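Local coordinates for mitochondrial enolase superfamily member 1 (Homo sapiens, PDB 4A35), which catalyses the magnesium-dependent dehydration of L-fuconate to 2-keto-3-deoxy-L-fuconate in the catabolism of L-fucose, at residues G199-D202 with D203-K206. Numbering follows the deposited sequence.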
ATOM      1  N   GLY A 199      25.524   2.887 -14.118  1.00 25.43           N
ATOM      2  CA  GLY A 199      25.799   2.908 -15.557  1.00 25.74           C
ATOM      3  C   GLY A 199      26.918   3.815 -16.024  1.00 32.17           C
ATOM      4  O   GLY A 199      27.285   3.786 -17.211  1.00 33.08           O
ATOM      5  N   TYR A 200      27.459   4.649 -15.120  1.00 28.29           N
ATOM      6  CA  TYR A 200      28.524   5.578 -15.465  1.00 28.24           C
ATOM      7  C   TYR A 200      29.874   4.882 -15.608  1.00 33.01           C
ATOM      8  O   TYR A 200      30.267   4.094 -14.727  1.00 30.45           O
ATOM      9  CB  TYR A 200      28.679   6.667 -14.376  1.00 27.61           C
ATOM     10  CG  TYR A 200      27.501   7.585 -14.151  1.00 27.87           C
ATOM     11  CD1 TYR A 200      26.768   8.098 -15.227  1.00 29.40           C
ATOM     12  CD2 TYR A 200      27.185   8.041 -12.873  1.00 28.11           C
ATOM     13  CE1 TYR A 200      25.708   8.986 -15.021  1.00 27.48           C
ATOM     14  CE2 TYR A 200      26.140   8.936 -12.658  1.00 27.39           C
ATOM     15  CZ  TYR A 200      25.400   9.397 -13.731  1.00 26.22           C
ATOM     16  OH  TYR A 200      24.382  10.283 -13.509  1.00 26.71           O
ATOM     17  N   SER A 201      30.617   5.234 -16.664  1.00 29.98           N
ATOM     18  CA  SER A 201      32.000   4.780 -16.804  1.00 30.90           C
ATOM     19  C   SER A 201      32.836   5.433 -15.671  1.00 34.94           C
ATOM     20  O   SER A 201      32.373   6.395 -15.044  1.00 33.26           O
ATOM     21  CB  SER A 201      32.550   5.186 -18.175  1.00 32.39           C
ATOM     22  OG  SER A 201      32.728   6.594 -18.219  1.00 32.14           O
ATOM     23  N   ASP A 202      34.077   4.963 -15.454  1.00 33.35           N
ATOM     24  CA  ASP A 202      34.996   5.558 -14.470  1.00 32.81           C
ATOM     25  C   ASP A 202      35.216   7.042 -14.752  1.00 35.00           C
ATOM     26  O   ASP A 202      35.082   7.877 -13.860  1.00 32.86           O
ATOM     27  CB  ASP A 202      36.354   4.829 -14.514  1.00 36.15           C
ATOM     28  CG  ASP A 202      36.416   3.498 -13.786  1.00 40.45           C
ATOM     29  OD1 ASP A 202      35.334   2.941 -13.450  1.00 33.47           O
ATOM     30  OD2 ASP A 202      37.543   3.003 -13.561  1.00 50.11           O
ATOM     31  N   ASP A 203      35.566   7.363 -16.007  1.00 34.75           N
ATOM     32  CA  ASP A 203      35.794   8.737 -16.467  1.00 34.05           C
ATOM     33  C   ASP A 203      34.577   9.607 -16.218  1.00 33.22           C
ATOM     34  O   ASP A 203      34.720  10.692 -15.643  1.00 32.56           O
ATOM     35  CB  ASP A 203      36.167   8.742 -17.954  1.00 36.79           C
ATOM     36  CG  ASP A 203      37.591   8.287 -18.234  1.00 52.54           C
ATOM     37  OD1 ASP A 203      38.418   8.286 -17.285  1.00 53.83           O
ATOM     38  OD2 ASP A 203      37.898   7.988 -19.414  1.00 62.23           O
ATOM     39  N   THR A 204      33.384   9.139 -16.615  1.00 27.92           N
ATOM     40  CA  THR A 204      32.150   9.919 -16.398  1.00 28.61           C
ATOM     41  C   THR A 204      31.945  10.228 -14.901  1.00 29.46           C
ATOM     42  O   THR A 204      31.627  11.365 -14.514  1.00 27.87           O
ATOM     43  CB  THR A 204      30.936   9.158 -16.934  1.00 30.51           C
ATOM     44  OG1 THR A 204      31.031   9.073 -18.350  1.00 34.37           O
ATOM     45  CG2 THR A 204      29.629   9.828 -16.558  1.00 22.96           C
ATOM     46  N   LEU A 205      32.099   9.186 -14.070  1.00 24.01           N
ATOM     47  CA  LEU A 205      31.881   9.355 -12.630  1.00 22.68           C
ATOM     48  C   LEU A 205      32.933  10.326 -12.043  1.00 24.81           C
ATOM     49  O   LEU A 205      32.567  11.168 -11.213  1.00 24.03           O
ATOM     50  CB  LEU A 205      31.914   7.999 -11.924  1.00 21.82           C
ATOM     51  CG  LEU A 205      31.723   8.005 -10.415  1.00 24.32           C
ATOM     52  CD1 LEU A 205      30.443   8.702 -10.015  1.00 25.18           C
ATOM     53  CD2 LEU A 205      31.785   6.571  -9.880  1.00 21.34           C
ATOM     54  N   LYS A 206      34.228  10.213 -12.478  1.00 23.93           N
ATOM     55  CA  LYS A 206      35.251  11.145 -11.991  1.00 25.49           C
ATOM     56  C   LYS A 206      34.892  12.596 -12.380  1.00 30.38           C
ATOM     57  O   LYS A 206      35.067  13.496 -11.567  1.00 31.38           O
ATOM     58  CB  LYS A 206      36.663  10.771 -12.506  1.00 30.04           C
ATOM     59  CG  LYS A 206      37.172   9.449 -11.944  1.00 36.97           C
ATOM     60  CD  LYS A 206      38.319   8.872 -12.770  1.00 44.05           C
ATOM     61  CE  LYS A 206      38.831   7.591 -12.150  1.00 47.94           C
ATOM     62  NZ  LYS A 206      39.987   7.003 -12.907  1.00 44.50           N
TER
HETATM   63  O   HOH W   1      29.371   6.962 -18.839  1.00 30.20           O
HETATM   64  O   HOH W   2      39.779   4.449 -11.673  1.00 49.02           O
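Ser201 is the N-cap of helix 202-214 in the barrel domain of this enolase-superfamily enzyme, and it meets Thr204 in the first turn. Two i to i+4 bonds form this turn: Leu205 N donates to Ser201 O at 3.0 Å (N-H...O 164°), and Lys206 N to Asp202 O at 2.8 Å. A chi1 of 70° places Ser201 OG between its own backbone N and carbonyl carbon, where it makes a hydroxyl-hydroxyl hydrogen bond with Thr204 OG1 at 3.0 Å; Thr204 N lies 3.1 Å from the same Ser201 OG. A water bonded to both Ser201 N and Thr204 OG1 bridges the same two residues. On Thr204 the methyl lies anti to the backbone N, where CG2 approaches Tyr200 CD1 obliquely at 3.6 Å; the Tyr200 hydroxyl is hydrogen-bonded to His24. Leu205 packs on Arg234 and Ile237, joining this turn to helix 228-242, whose Arg233 forms a salt bridge with Asp202 OD1 and also donates to Tyr200 O. Asp202 OD2 stays 4.7 Å from Lys206 NZ, at the end of a chain extended beyond CG; a second water links them, accepting from Lys206 NZ at 2.8 Å and donating to Asp202 OD2 over a longer 3.3 Å.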